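Local coordinates for protein dihydrodipicolinate synthase (Rhodopseudomonas palustris, PDB 3DZ1) that probably acts as a 4-hydroxy-tetrahydrodipicolinate synthase, a pyruvate-dependent lyase of the DapA family associated with lysine biosynthesis, at residues 20-26 and 276-281. Residues are numbered along the deposited sequence.
Sequences FHDDGKI and SSSAQR
One carbonyl at the end of a beta turn can take two hydrogen bonds from an arginine, as where type I turn H21–G24 meets irregular loop 276-281, extended at S277 and A279–R281, kinked at S276 and S278. H21 lies nearest S277, D22 A279 and G24 R281 (CA–CA 5.4–5.6 Å). G24 N donates to H21 O (3.0 Å), H21 N to K25 O (2.9 Å); at phi 93°, psi -1° a G24 side chain would jam against D23 O. D23 OD1 accepts from K25 N, an Asx turn; S277 OG from A279 N (3.0 Å), an ST turn. R281 (m, t, t) donates from NE (2.7 Å) and NH2 (2.9 Å) to G24 O; NH2 also salt-bridges E62. R281 CG sits over the F20 (chi1 m) ring face, 3.7 Å from its centroid (CH-pi); A279 CB packs on D22 CA (3.9 Å). One water accepts from F20 N (2.9 Å), 2.8 Å from S277 O and A279 O; another links D22 OD2 (2.9 Å) and S277 OG (3.1 Å). The loop after strand 11-15 thus meets that between helices 260-271 and 289-301, beyond the DapA-family (beta/alpha)8 barrel.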
ATOM      1  N   PHE A  20       2.261 -30.875   8.616  1.00 15.20           N
ATOM      2  CA  PHE A  20       2.150 -31.519   7.309  1.00 17.69           C
ATOM      3  C   PHE A  20       3.295 -32.504   7.105  1.00 18.47           C
ATOM      4  O   PHE A  20       4.364 -32.372   7.704  1.00 16.04           O
ATOM      5  CB  PHE A  20       2.261 -30.505   6.163  1.00 21.04           C
ATOM      6  CG  PHE A  20       1.156 -29.497   6.110  1.00 23.81           C
ATOM      7  CD1 PHE A  20      -0.163 -29.893   5.923  1.00 25.54           C
ATOM      8  CD2 PHE A  20       1.445 -28.139   6.197  1.00 24.18           C
ATOM      9  CE1 PHE A  20      -1.179 -28.948   5.819  1.00 25.84           C
ATOM     10  CE2 PHE A  20       0.437 -27.189   6.095  1.00 24.79           C
ATOM     11  CZ  PHE A  20      -0.877 -27.595   5.904  1.00 25.36           C
ATOM     12  N   HIS A  21       3.061 -33.493   6.253  1.00 20.85           N
ATOM     13  CA  HIS A  21       4.106 -34.436   5.903  1.00 23.44           C
ATOM     14  C   HIS A  21       4.658 -33.820   4.617  1.00 24.24           C
ATOM     15  O   HIS A  21       4.144 -32.805   4.148  1.00 22.30           O
ATOM     16  CB  HIS A  21       3.529 -35.829   5.647  1.00 25.98           C
ATOM     17  CG  HIS A  21       3.108 -36.543   6.895  1.00 27.66           C
ATOM     18  ND1 HIS A  21       3.982 -36.818   7.925  1.00 30.75           N
ATOM     19  CD2 HIS A  21       1.909 -37.045   7.276  1.00 29.48           C
ATOM     20  CE1 HIS A  21       3.341 -37.460   8.885  1.00 30.72           C
ATOM     21  NE2 HIS A  21       2.082 -37.611   8.515  1.00 30.15           N
ATOM     22  N   ASP A  22       5.688 -34.419   4.040  1.00 26.06           N
ATOM     23  CA  ASP A  22       6.291 -33.874   2.828  1.00 28.96           C
ATOM     24  C   ASP A  22       5.362 -33.814   1.610  1.00 29.92           C
ATOM     25  O   ASP A  22       5.476 -32.909   0.780  1.00 29.28           O
ATOM     26  CB  ASP A  22       7.550 -34.672   2.512  1.00 31.47           C
ATOM     27  CG  ASP A  22       8.500 -34.729   3.697  1.00 34.01           C
ATOM     28  OD1 ASP A  22       9.174 -33.713   3.974  1.00 33.52           O
ATOM     29  OD2 ASP A  22       8.554 -35.786   4.361  1.00 34.63           O
ATOM     30  N   ASP A  23       4.439 -34.765   1.505  1.00 30.73           N
ATOM     31  CA  ASP A  23       3.502 -34.781   0.387  1.00 32.18           C
ATOM     32  C   ASP A  23       2.444 -33.690   0.563  1.00 31.36           C
ATOM     33  O   ASP A  23       1.611 -33.462  -0.320  1.00 31.79           O
ATOM     34  CB  ASP A  23       2.826 -36.153   0.284  1.00 36.34           C
ATOM     35  CG  ASP A  23       2.243 -36.616   1.606  1.00 39.69           C
ATOM     36  OD1 ASP A  23       1.606 -35.793   2.291  1.00 42.47           O
ATOM     37  OD2 ASP A  23       2.413 -37.803   1.960  1.00 42.72           O
ATOM     38  N   GLY A  24       2.480 -33.016   1.712  1.00 28.59           N
ATOM     39  CA  GLY A  24       1.527 -31.954   1.975  1.00 24.90           C
ATOM     40  C   GLY A  24       0.273 -32.380   2.713  1.00 23.24           C
ATOM     41  O   GLY A  24      -0.590 -31.548   3.004  1.00 22.02           O
ATOM     42  N   LYS A  25       0.153 -33.668   3.023  1.00 21.95           N
ATOM     43  CA  LYS A  25      -1.026 -34.147   3.736  1.00 21.79           C
ATOM     44  C   LYS A  25      -0.920 -33.810   5.213  1.00 19.59           C
ATOM     45  O   LYS A  25       0.171 -33.819   5.794  1.00 17.48           O
ATOM     46  CB  LYS A  25      -1.201 -35.660   3.569  1.00 23.76           C
ATOM     47  CG  LYS A  25      -0.207 -36.470   4.356  1.00 27.98           C
ATOM     48  CD  LYS A  25      -0.262 -37.928   3.984  1.00 32.41           C
ATOM     49  CE  LYS A  25       0.867 -38.662   4.666  1.00 34.18           C
ATOM     50  NZ  LYS A  25       0.905 -40.087   4.296  1.00 37.17           N
ATOM     51  N   ILE A  26      -2.067 -33.515   5.812  1.00 19.10           N
ATOM     52  CA  ILE A  26      -2.134 -33.169   7.224  1.00 20.17           C
ATOM     53  C   ILE A  26      -1.625 -34.316   8.096  1.00 19.98           C
ATOM     54  O   ILE A  26      -2.007 -35.474   7.905  1.00 20.87           O
ATOM     55  CB  ILE A  26      -3.581 -32.816   7.611  1.00 21.06           C
ATOM     56  CG1 ILE A  26      -4.080 -31.671   6.722  1.00 21.55           C
ATOM     57  CG2 ILE A  26      -3.654 -32.432   9.080  1.00 21.68           C
ATOM     58  CD1 ILE A  26      -5.557 -31.392   6.840  1.00 23.97           C
ATOM     59  N   SER A 276       6.660 -34.551  12.915  1.00 16.27           N
ATOM     60  CA  SER A 276       7.320 -35.634  12.188  1.00 17.69           C
ATOM     61  C   SER A 276       8.094 -35.017  11.034  1.00 17.93           C
ATOM     62  O   SER A 276       9.188 -35.467  10.688  1.00 18.03           O
ATOM     63  CB  SER A 276       6.294 -36.620  11.617  1.00 17.78           C
ATOM     64  OG  SER A 276       5.649 -37.345  12.642  1.00 23.84           O
ATOM     65  N   SER A 277       7.502 -33.986  10.437  1.00 16.33           N
ATOM     66  CA  SER A 277       8.107 -33.273   9.321  1.00 15.54           C
ATOM     67  C   SER A 277       7.951 -31.770   9.504  1.00 16.10           C
ATOM     68  O   SER A 277       6.975 -31.305  10.094  1.00 15.30           O
ATOM     69  CB  SER A 277       7.448 -33.688   8.004  1.00 16.51           C
ATOM     70  OG  SER A 277       7.888 -32.857   6.941  1.00 19.00           O
ATOM     71  N   SER A 278       8.918 -31.018   8.988  1.00 15.27           N
ATOM     72  CA  SER A 278       8.907 -29.562   9.080  1.00 15.73           C
ATOM     73  C   SER A 278       8.288 -28.962   7.822  1.00 15.82           C
ATOM     74  O   SER A 278       8.315 -27.753   7.619  1.00 15.63           O
ATOM     75  CB  SER A 278      10.335 -29.040   9.239  1.00 17.26           C
ATOM     76  OG  SER A 278      11.140 -29.439   8.142  1.00 19.89           O
ATOM     77  N   ALA A 279       7.718 -29.820   6.987  1.00 15.91           N
ATOM     78  CA  ALA A 279       7.110 -29.398   5.730  1.00 17.92           C
ATOM     79  C   ALA A 279       5.971 -28.383   5.832  1.00 17.44           C
ATOM     80  O   ALA A 279       5.201 -28.370   6.796  1.00 15.61           O
ATOM     81  CB  ALA A 279       6.625 -30.630   4.966  1.00 16.55           C
ATOM     82  N   GLN A 280       5.897 -27.528   4.816  1.00 18.92           N
ATOM     83  CA  GLN A 280       4.846 -26.524   4.685  1.00 20.24           C
ATOM     84  C   GLN A 280       4.255 -26.800   3.311  1.00 20.01           C
ATOM     85  O   GLN A 280       4.857 -27.514   2.508  1.00 19.26           O
ATOM     86  CB  GLN A 280       5.414 -25.107   4.658  1.00 20.99           C
ATOM     87  CG  GLN A 280       6.396 -24.764   5.742  1.00 23.72           C
ATOM     88  CD  GLN A 280       7.055 -23.424   5.492  1.00 24.03           C
ATOM     89  OE1 GLN A 280       8.123 -23.140   6.025  1.00 26.07           O
ATOM     90  NE2 GLN A 280       6.414 -22.588   4.680  1.00 22.48           N
ATOM     91  N   ARG A 281       3.085 -26.241   3.033  1.00 18.92           N
ATOM     92  CA  ARG A 281       2.477 -26.415   1.725  1.00 19.31           C
ATOM     93  C   ARG A 281       2.898 -25.222   0.875  1.00 18.57           C
ATOM     94  O   ARG A 281       3.267 -24.177   1.410  1.00 18.71           O
ATOM     95  CB  ARG A 281       0.955 -26.454   1.839  1.00 20.74           C
ATOM     96  CG  ARG A 281       0.403 -27.753   2.382  1.00 25.22           C
ATOM     97  CD  ARG A 281      -1.099 -27.803   2.183  1.00 28.34           C
ATOM     98  NE  ARG A 281      -1.654 -29.110   2.507  1.00 30.70           N
ATOM     99  CZ  ARG A 281      -2.936 -29.424   2.376  1.00 33.58           C
ATOM    100  NH1 ARG A 281      -3.795 -28.521   1.928  1.00 33.61           N
ATOM    101  NH2 ARG A 281      -3.358 -30.640   2.693  1.00 33.95           N
TER
HETATM  102  O   HOH W   1       4.845 -29.627   9.222  1.00  9.40           O
HETATM  103  O   HOH W   2      10.217 -34.883   6.550  1.00 19.48           O